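Local coordinates for L-hydantoinase (Arthrobacter aurescens, PDB 1GKR), which hydrolyses 5-substituted hydantoins without ATP at a two-zinc centre, preferring aryl over alkyl derivatives, with an enantioselectivity that depends on the substrate, at residues Arg10-Asp15 with Gly49-Pro54; Ile91-Thr96 with Ala122-Gly127; Ile278-Lys283 with Pro323-Val328. One frame throughout, in Å; residues are numbered along the deposited sequence.

How the contacts relate
The three contacts follow one another along the chain without touching. Contacts 1 and 2 are parallel strand pairings related through strand 51-62, which pairs with strand 9-13 at one end and with strand 87-92 further on. Contact 1, partly buried and away from the zinc site, relies on backbone hydrogen bonds and one arginine. Contact 2 lies deep in the barrel, where buried apolar side chains gather round a tyrosine and a methionine reaches the zinc-binding histidines. Contact 3 pairs no strands: two loops at the zinc-bearing end of the barrel pack through proline and tryptophan, with one lysine-carbonyl bond, largely buried although Trp325 is exposed.

Contact 1 of 3, residues Arg10-Asp15 with Gly49-Pro54; sequences RLVSSD and GKFVMP
Gly49 presents its carbonyl to the side chain of Arg10: O accepts two weak hydrogen bonds, from NE at 3.1 Å and from NH2 at 3.3 Å. The bend of the arginine chain at chi3 (-72°) sets NE on this course. Lys50 O takes the backbone N-H of Arg10 at 3.2 Å. Phe51 pairs with Arg10 in parallel register, both side chains on one face of the sheet; ring atom CE1 meets Arg10 CD at 3.4 Å, and ring and guanidinium planes are turned 68° apart. Val12 CG1 approaches the same ring more loosely. Val52, paired with Leu11 on the other face, is gripped through both its backbone polar atoms: N donates to Arg10 O at 3.0 Å, and O receives Val12 N at 2.9 Å. Met53 CB lies 4.3 Å from Val12 CG1, and Pro54 closes the contact with CD 3.7 Å from Val12 O. Strand 16-25 continues the pairing beyond Leu11, and strand 389-393 does so beyond Phe51 and Met53, consistent with the small beta-rich domain beside the TIM barrel in amidohydrolases. Backbone bonds therefore do most of the holding, joining strand 9-13 to the start of the strand that later carries His60 and His62. Besides the bonds to Gly49 O, Arg10 NH1 forms a salt bridge with Glu19, whose carboxylate probably balances the arginine charge at this partly exposed end.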
loop_
_atom_site.group_PDB
_atom_site.type_symbol
_atom_site.label_atom_id
_atom_site.label_comp_id
_atom_site.label_asym_id
_atom_site.label_seq_id
_atom_site.Cartn_x
_atom_site.Cartn_y
_atom_site.Cartn_z
ATOM N N ARG A 10 25.426 32.267 15.675
ATOM C CA ARG A 10 24.222 31.559 16.065
ATOM C C ARG A 10 24.316 30.469 14.998
ATOM O O ARG A 10 23.726 30.546 13.926
ATOM C CB ARG A 10 22.986 32.435 15.901
ATOM C CG ARG A 10 21.939 32.145 16.949
ATOM C CD ARG A 10 20.676 32.943 16.715
ATOM N NE ARG A 10 20.875 34.353 17.014
ATOM C CZ ARG A 10 20.946 34.840 18.248
ATOM N NH1 ARG A 10 20.828 34.020 19.289
ATOM N NH2 ARG A 10 21.146 36.142 18.441
ATOM N N LEU A 11 25.147 29.490 15.312
ATOM C CA LEU A 11 25.477 28.366 14.451
ATOM C C LEU A 11 24.335 27.389 14.199
ATOM O O LEU A 11 23.809 26.790 15.136
ATOM C CB LEU A 11 26.669 27.667 15.091
ATOM C CG LEU A 11 27.345 26.460 14.478
ATOM C CD1 LEU A 11 27.548 26.657 12.986
ATOM C CD2 LEU A 11 28.680 26.279 15.194
ATOM N N VAL A 12 23.946 27.213 12.936
ATOM C CA VAL A 12 22.844 26.301 12.636
ATOM C C VAL A 12 23.229 24.996 11.950
ATOM O O VAL A 12 24.079 24.961 11.052
ATOM C CB VAL A 12 21.709 27.019 11.829
ATOM C CG1 VAL A 12 22.192 28.333 11.315
ATOM C CG2 VAL A 12 21.203 26.147 10.704
ATOM N N SER A 13 22.615 23.914 12.421
ATOM C CA SER A 13 22.844 22.581 11.882
ATOM C C SER A 13 21.455 22.016 11.653
ATOM O O SER A 13 20.471 22.676 11.966
ATOM C CB SER A 13 23.615 21.711 12.870
ATOM O OG SER A 13 22.815 21.399 13.997
ATOM N N SER A 14 21.358 20.811 11.111
ATOM C CA SER A 14 20.041 20.252 10.849
ATOM C C SER A 14 19.230 20.047 12.111
ATOM O O SER A 14 18.007 20.021 12.056
ATOM C CB SER A 14 20.141 18.930 10.102
ATOM O OG SER A 14 20.843 17.992 10.883
ATOM N N ASP A 15 19.878 19.907 13.258
ATOM C CA ASP A 15 19.076 19.704 14.449
ATOM C C ASP A 15 19.110 20.779 15.536
ATOM O O ASP A 15 19.006 20.467 16.711
ATOM C CB ASP A 15 19.359 18.327 15.056
ATOM C CG ASP A 15 20.813 18.089 15.300
ATOM O OD1 ASP A 15 21.481 18.988 15.853
ATOM O OD2 ASP A 15 21.285 16.989 14.946
ATOM N N GLY A 49 26.038 37.911 16.288
ATOM C CA GLY A 49 24.828 37.170 16.576
ATOM C C GLY A 49 23.975 36.786 15.383
ATOM O O GLY A 49 22.828 36.345 15.557
ATOM N N LYS A 50 24.495 36.958 14.170
ATOM C CA LYS A 50 23.717 36.570 12.997
ATOM C C LYS A 50 23.840 35.062 12.839
ATOM O O LYS A 50 24.704 34.429 13.453
ATOM C CB LYS A 50 24.232 37.260 11.735
ATOM C CG LYS A 50 24.211 38.773 11.809
ATOM C CD LYS A 50 24.287 39.403 10.422
ATOM C CE LYS A 50 24.807 40.824 10.495
ATOM N NZ LYS A 50 26.218 40.808 10.983
ATOM N N PHE A 51 22.969 34.478 12.032
ATOM C CA PHE A 51 23.037 33.046 11.809
ATOM C C PHE A 51 24.259 32.685 10.972
ATOM O O PHE A 51 24.577 33.358 9.981
ATOM C CB PHE A 51 21.786 32.564 11.092
ATOM C CG PHE A 51 20.568 32.618 11.935
ATOM C CD1 PHE A 51 20.422 31.752 13.016
ATOM C CD2 PHE A 51 19.579 33.562 11.687
ATOM C CE1 PHE A 51 19.306 31.829 13.842
ATOM C CE2 PHE A 51 18.455 33.653 12.504
ATOM C CZ PHE A 51 18.317 32.783 13.587
ATOM N N VAL A 52 24.952 31.631 11.385
ATOM C CA VAL A 52 26.101 31.153 10.644
ATOM C C VAL A 52 25.778 29.713 10.252
ATOM O O VAL A 52 25.335 28.934 11.088
ATOM C CB VAL A 52 27.375 31.196 11.497
ATOM C CG1 VAL A 52 28.524 30.516 10.757
ATOM C CG2 VAL A 52 27.740 32.638 11.792
ATOM N N MET A 53 25.972 29.369 8.981
ATOM C CA MET A 53 25.684 28.017 8.502
ATOM C C MET A 53 26.838 27.493 7.663
ATOM O O MET A 53 27.708 28.257 7.241
ATOM C CB MET A 53 24.407 28.003 7.662
ATOM C CG MET A 53 24.508 28.812 6.391
ATOM S SD MET A 53 22.985 28.777 5.437
ATOM C CE MET A 53 23.260 27.387 4.423
ATOM N N PRO A 54 26.873 26.172 7.416
ATOM C CA PRO A 54 27.967 25.627 6.607
ATOM C C PRO A 54 27.791 26.086 5.168
ATOM O O PRO A 54 26.678 26.431 4.756
ATOM C CB PRO A 54 27.784 24.114 6.744
ATOM C CG PRO A 54 27.019 23.971 8.028
ATOM C CD PRO A 54 26.031 25.088 7.947
#

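Contact 2 of 3, residues Ile91-Thr96 with Ala122-Gly127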
loop_
_atom_site.group_PDB
_atom_site.type_symbol
_atom_site.label_atom_id
_atom_site.label_comp_id
_atom_site.label_asym_id
_atom_site.label_seq_id
_atom_site.Cartn_x
_atom_site.Cartn_y
_atom_site.Cartn_z
ATOM N N ILE A 91 29.554 20.283 -7.576
ATOM C CA ILE A 91 29.899 19.026 -8.192
ATOM C C ILE A 91 29.458 19.217 -9.644
ATOM O O ILE A 91 28.265 19.261 -9.914
ATOM C CB ILE A 91 29.157 17.866 -7.516
ATOM C CG1 ILE A 91 29.246 18.022 -5.993
ATOM C CG2 ILE A 91 29.817 16.548 -7.879
ATOM C CD1 ILE A 91 28.734 16.819 -5.208
ATOM N N GLU A 92 30.422 19.380 -10.558
ATOM C CA GLU A 92 30.145 19.600 -11.989
ATOM C C GLU A 92 29.638 18.362 -12.675
ATOM O O GLU A 92 30.267 17.309 -12.569
ATOM C CB GLU A 92 31.407 20.013 -12.740
ATOM C CG GLU A 92 31.427 21.435 -13.236
ATOM C CD GLU A 92 30.402 21.736 -14.304
ATOM O OE1 GLU A 92 30.472 21.173 -15.427
ATOM O OE2 GLU A 92 29.526 22.564 -14.003
ATOM N N MET A 93 28.522 18.492 -13.390
ATOM C CA MET A 93 27.964 17.365 -14.128
ATOM C C MET A 93 28.908 17.098 -15.307
ATOM O O MET A 93 29.748 17.934 -15.643
ATOM C CB MET A 93 26.563 17.697 -14.631
ATOM C CG MET A 93 25.579 18.027 -13.530
ATOM S SD MET A 93 24.609 16.627 -12.899
ATOM C CE MET A 93 25.677 15.263 -13.265
ATOM N N PRO A 94 28.768 15.942 -15.970
ATOM C CA PRO A 94 29.671 15.665 -17.081
ATOM C C PRO A 94 29.118 15.990 -18.449
ATOM O O PRO A 94 29.596 15.453 -19.438
ATOM C CB PRO A 94 29.925 14.182 -16.915
ATOM C CG PRO A 94 28.541 13.689 -16.585
ATOM C CD PRO A 94 27.941 14.759 -15.674
ATOM N N ILE A 95 28.107 16.848 -18.513
ATOM C CA ILE A 95 27.523 17.210 -19.802
ATOM C C ILE A 95 28.297 18.402 -20.333
ATOM O O ILE A 95 28.078 19.537 -19.902
ATOM C CB ILE A 95 26.060 17.674 -19.696
ATOM C CG1 ILE A 95 25.241 16.734 -18.809
ATOM C CG2 ILE A 95 25.475 17.777 -21.087
ATOM C CD1 ILE A 95 24.774 15.496 -19.467
ATOM N N THR A 96 29.196 18.149 -21.268
ATOM C CA THR A 96 29.998 19.212 -21.851
ATOM C C THR A 96 30.698 18.618 -23.056
ATOM O O THR A 96 30.453 17.467 -23.398
ATOM C CB THR A 96 31.059 19.752 -20.826
ATOM O OG1 THR A 96 31.866 20.744 -21.459
ATOM C CG2 THR A 96 31.961 18.647 -20.326
ATOM N N ALA A 122 33.915 18.998 -6.766
ATOM C CA ALA A 122 33.984 17.553 -6.865
ATOM C C ALA A 122 33.509 17.292 -8.297
ATOM O O ALA A 122 32.842 18.144 -8.895
ATOM C CB ALA A 122 33.038 16.908 -5.871
ATOM N N LEU A 123 33.822 16.126 -8.851
ATOM C CA LEU A 123 33.413 15.845 -10.214
ATOM C C LEU A 123 32.643 14.568 -10.455
ATOM O O LEU A 123 32.885 13.539 -9.828
ATOM C CB LEU A 123 34.630 15.836 -11.119
ATOM C CG LEU A 123 35.340 17.169 -11.250
ATOM C CD1 LEU A 123 36.589 16.962 -12.058
ATOM C CD2 LEU A 123 34.431 18.178 -11.921
ATOM N N TYR A 124 31.714 14.663 -11.398
ATOM C CA TYR A 124 30.890 13.549 -11.837
ATOM C C TYR A 124 31.568 12.983 -13.067
ATOM O O TYR A 124 32.312 13.677 -13.756
ATOM C CB TYR A 124 29.535 14.029 -12.332
ATOM C CG TYR A 124 28.490 14.258 -11.299
ATOM C CD1 TYR A 124 27.832 13.182 -10.704
ATOM C CD2 TYR A 124 28.091 15.559 -10.969
ATOM C CE1 TYR A 124 26.791 13.394 -9.814
ATOM C CE2 TYR A 124 27.055 15.784 -10.080
ATOM C CZ TYR A 124 26.407 14.697 -9.509
ATOM O OH TYR A 124 25.369 14.901 -8.640
ATOM N N GLY A 125 31.281 11.724 -13.345
ATOM C CA GLY A 125 31.786 11.093 -14.540
ATOM C C GLY A 125 30.483 10.851 -15.281
ATOM O O GLY A 125 29.404 10.992 -14.698
ATOM N N GLY A 126 30.550 10.505 -16.553
ATOM C CA GLY A 126 29.323 10.256 -17.276
ATOM C C GLY A 126 29.126 8.776 -17.527
ATOM O O GLY A 126 30.083 8.020 -17.708
ATOM N N GLY A 127 27.871 8.357 -17.519
ATOM C CA GLY A 127 27.556 6.973 -17.779
ATOM C C GLY A 127 26.690 6.996 -19.016
ATOM O O GLY A 127 25.483 7.241 -18.935
HETATM O O HOH W 1 32.244 16.514 -14.391
#
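Met93 lays its methyl over one face of the Tyr124 ring, CE standing 3.5 Å from the centroid in a CH-pi contact, with SD farther off in an oblique Met-aromatic contact. The two side chains run side by side, pointing the same way. Met93 leaves the backbone with CG anti to the carbonyl carbon (chi1 -60°), then bends at chi2 and chi3, the latter bringing CE back onto the ring. Ile91 crosses the Tyr124 side chain at about a right angle, its CG2 3.6 Å from Tyr124 CE2, while Pro94 CD packs on the tyrosine CB at 3.8 Å. On the other face of the pairing, Glu92 CB meets Leu123 CD2 at 3.6 Å. The glutamate carboxylate turns away to the backbone N-H groups of Ile63 and Ile64, and Tyr124 OH bonds to Glu59 O. Backbone bonds run from Glu92 N to Ala122 O and from Tyr124 N to Glu92 O, both 3.2 Å. Beyond them a water lies within hydrogen-bonding distance of Glu92 O and Tyr124 O and can donate to either. Strands 87-92 and 120-123, linked by helix 103-116, form a beta-alpha-beta crossover of the TIM barrel, and Met93 at its mouth touches the zinc ligands His60 and His62.

Contact 3 of 3, residues Ile278-Lys283 with Pro323-Val328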
loop_
_atom_site.group_PDB
_atom_site.type_symbol
_atom_site.label_atom_id
_atom_site.label_comp_id
_atom_site.label_asym_id
_atom_site.label_seq_id
_atom_site.Cartn_x
_atom_site.Cartn_y
_atom_site.Cartn_z
ATOM N N ILE A 278 7.335 35.016 -17.743
ATOM C CA ILE A 278 8.741 34.591 -17.765
ATOM C C ILE A 278 9.096 33.858 -19.052
ATOM O O ILE A 278 10.253 33.836 -19.478
ATOM C CB ILE A 278 9.067 33.690 -16.557
ATOM C CG1 ILE A 278 8.927 34.490 -15.268
ATOM C CG2 ILE A 278 10.475 33.135 -16.668
ATOM C CD1 ILE A 278 9.035 33.644 -14.022
ATOM N N GLY A 279 8.090 33.258 -19.670
ATOM C CA GLY A 279 8.312 32.557 -20.918
ATOM C C GLY A 279 9.428 31.529 -20.938
ATOM O O GLY A 279 9.610 30.772 -19.986
ATOM N N PRO A 280 10.217 31.505 -22.020
ATOM C CA PRO A 280 11.331 30.570 -22.216
ATOM C C PRO A 280 12.407 30.554 -21.149
ATOM O O PRO A 280 13.167 29.604 -21.055
ATOM C CB PRO A 280 11.876 30.969 -23.588
ATOM C CG PRO A 280 11.628 32.453 -23.625
ATOM C CD PRO A 280 10.236 32.576 -23.038
ATOM N N TYR A 281 12.475 31.595 -20.337
ATOM C CA TYR A 281 13.500 31.654 -19.301
ATOM C C TYR A 281 13.163 30.761 -18.126
ATOM O O TYR A 281 13.910 30.653 -17.161
ATOM C CB TYR A 281 13.687 33.106 -18.857
ATOM C CG TYR A 281 14.349 33.907 -19.943
ATOM C CD1 TYR A 281 15.680 33.656 -20.294
ATOM C CD2 TYR A 281 13.628 34.837 -20.699
ATOM C CE1 TYR A 281 16.273 34.298 -21.371
ATOM C CE2 TYR A 281 14.211 35.488 -21.782
ATOM C CZ TYR A 281 15.533 35.211 -22.113
ATOM O OH TYR A 281 16.120 35.826 -23.193
ATOM N N MET A 282 12.032 30.095 -18.249
ATOM C CA MET A 282 11.519 29.209 -17.230
ATOM C C MET A 282 11.422 27.816 -17.836
ATOM O O MET A 282 11.020 26.863 -17.175
ATOM C CB MET A 282 10.142 29.710 -16.834
ATOM C CG MET A 282 9.386 28.831 -15.913
ATOM S SD MET A 282 7.641 29.210 -16.038
ATOM C CE MET A 282 7.726 30.908 -16.228
ATOM N N LYS A 283 11.782 27.702 -19.111
ATOM C CA LYS A 283 11.722 26.412 -19.777
ATOM C C LYS A 283 12.864 25.550 -19.298
ATOM O O LYS A 283 14.025 25.802 -19.623
ATOM C CB LYS A 283 11.817 26.558 -21.286
ATOM C CG LYS A 283 11.622 25.240 -21.986
ATOM C CD LYS A 283 11.710 25.386 -23.479
ATOM C CE LYS A 283 11.681 24.036 -24.151
ATOM N NZ LYS A 283 11.899 24.179 -25.603
ATOM N N PRO A 323 14.072 33.291 -28.968
ATOM C CA PRO A 323 13.113 32.857 -29.990
ATOM C C PRO A 323 11.970 32.048 -29.389
ATOM O O PRO A 323 10.983 31.753 -30.058
ATOM C CB PRO A 323 13.969 32.025 -30.950
ATOM C CG PRO A 323 15.156 31.623 -30.124
ATOM C CD PRO A 323 15.433 32.849 -29.300
ATOM N N GLY A 324 12.110 31.705 -28.114
ATOM C CA GLY A 324 11.097 30.926 -27.427
ATOM C C GLY A 324 9.806 31.677 -27.169
ATOM O O GLY A 324 8.757 31.060 -26.984
ATOM N N TRP A 325 9.872 33.005 -27.153
ATOM C CA TRP A 325 8.684 33.816 -26.916
ATOM C C TRP A 325 7.592 33.563 -27.945
ATOM O O TRP A 325 6.408 33.549 -27.610
ATOM C CB TRP A 325 9.027 35.299 -26.941
ATOM C CG TRP A 325 9.825 35.757 -25.778
ATOM C CD1 TRP A 325 11.136 36.126 -25.784
ATOM C CD2 TRP A 325 9.371 35.905 -24.425
ATOM N NE1 TRP A 325 11.532 36.497 -24.516
ATOM C CE2 TRP A 325 10.469 36.369 -23.664
ATOM C CE3 TRP A 325 8.147 35.688 -23.781
ATOM C CZ2 TRP A 325 10.380 36.619 -22.291
ATOM C CZ3 TRP A 325 8.058 35.937 -22.407
ATOM C CH2 TRP A 325 9.170 36.397 -21.683
ATOM N N LYS A 326 7.993 33.358 -29.195
ATOM C CA LYS A 326 7.036 33.139 -30.276
ATOM C C LYS A 326 6.814 31.661 -30.587
ATOM O O LYS A 326 5.710 31.250 -30.945
ATOM C CB LYS A 326 7.512 33.867 -31.537
ATOM C CG LYS A 326 7.898 35.330 -31.310
ATOM C CD LYS A 326 8.681 35.891 -32.496
ATOM C CE LYS A 326 9.315 37.243 -32.159
ATOM N NZ LYS A 326 10.208 37.759 -33.253
ATOM N N ASP A 327 7.871 30.868 -30.465
ATOM C CA ASP A 327 7.784 29.434 -30.723
ATOM C C ASP A 327 8.627 28.723 -29.664
ATOM O O ASP A 327 9.861 28.697 -29.747
ATOM C CB ASP A 327 8.303 29.118 -32.128
ATOM C CG ASP A 327 8.261 27.636 -32.446
ATOM O OD1 ASP A 327 8.905 26.866 -31.709
ATOM O OD2 ASP A 327 7.593 27.236 -33.427
ATOM N N VAL A 328 7.941 28.155 -28.671
ATOM C CA VAL A 328 8.568 27.461 -27.547
ATOM C C VAL A 328 9.565 26.362 -27.932
ATOM O O VAL A 328 10.614 26.220 -27.307
ATOM C CB VAL A 328 7.481 26.853 -26.613
ATOM C CG1 VAL A 328 7.036 25.472 -27.118
ATOM C CG2 VAL A 328 8.007 26.773 -25.206
#
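Pro280 against Trp325 is the heart of a loop-to-loop packing contact at the rim of the TIM barrel, on the end that carries the zinc site. One loop follows strand 259-263 and the short helix 275-278; the other follows strand 313-314. The Lys283 side chain lies about 12 Å from a bound zinc ion. Pro280 crosses the indole at about a right angle and sets CD over the six-membered ring, 3.7 Å from its centroid and 11° off the normal, a CH-pi contact. Its CB rests on Gly324 CA at 3.9 Å. Gly279, which leaves the helix with a positive phi of 52°, carries no CB on the side facing the indole, and its CA lies 3.7 Å from Trp325 CZ3. Beside it, Ile278 O comes to 3.5 Å from Trp325 CH2. Tyr281 crosses the tryptophan at about a right angle as well, its CE2 being 4.0 Å from both NE1 and CZ2 of Trp325. Outside the two segments, Glu322 OE1 takes hydrogen bonds from Trp325 NE1 and Tyr281 OH and so ties the two aromatic side chains together. A short 3-10 turn at 280-282 leads to Lys283, whose fully extended chain starts with CG anti to the backbone N (chi1 -175°). Its ammonium also bonds to Ala331 O and forms a cation-pi contact with Tyr208. Across the contact, Lys283 NZ donates to Val328 O at 3.0 Å, approaching from above the carbonyl plane.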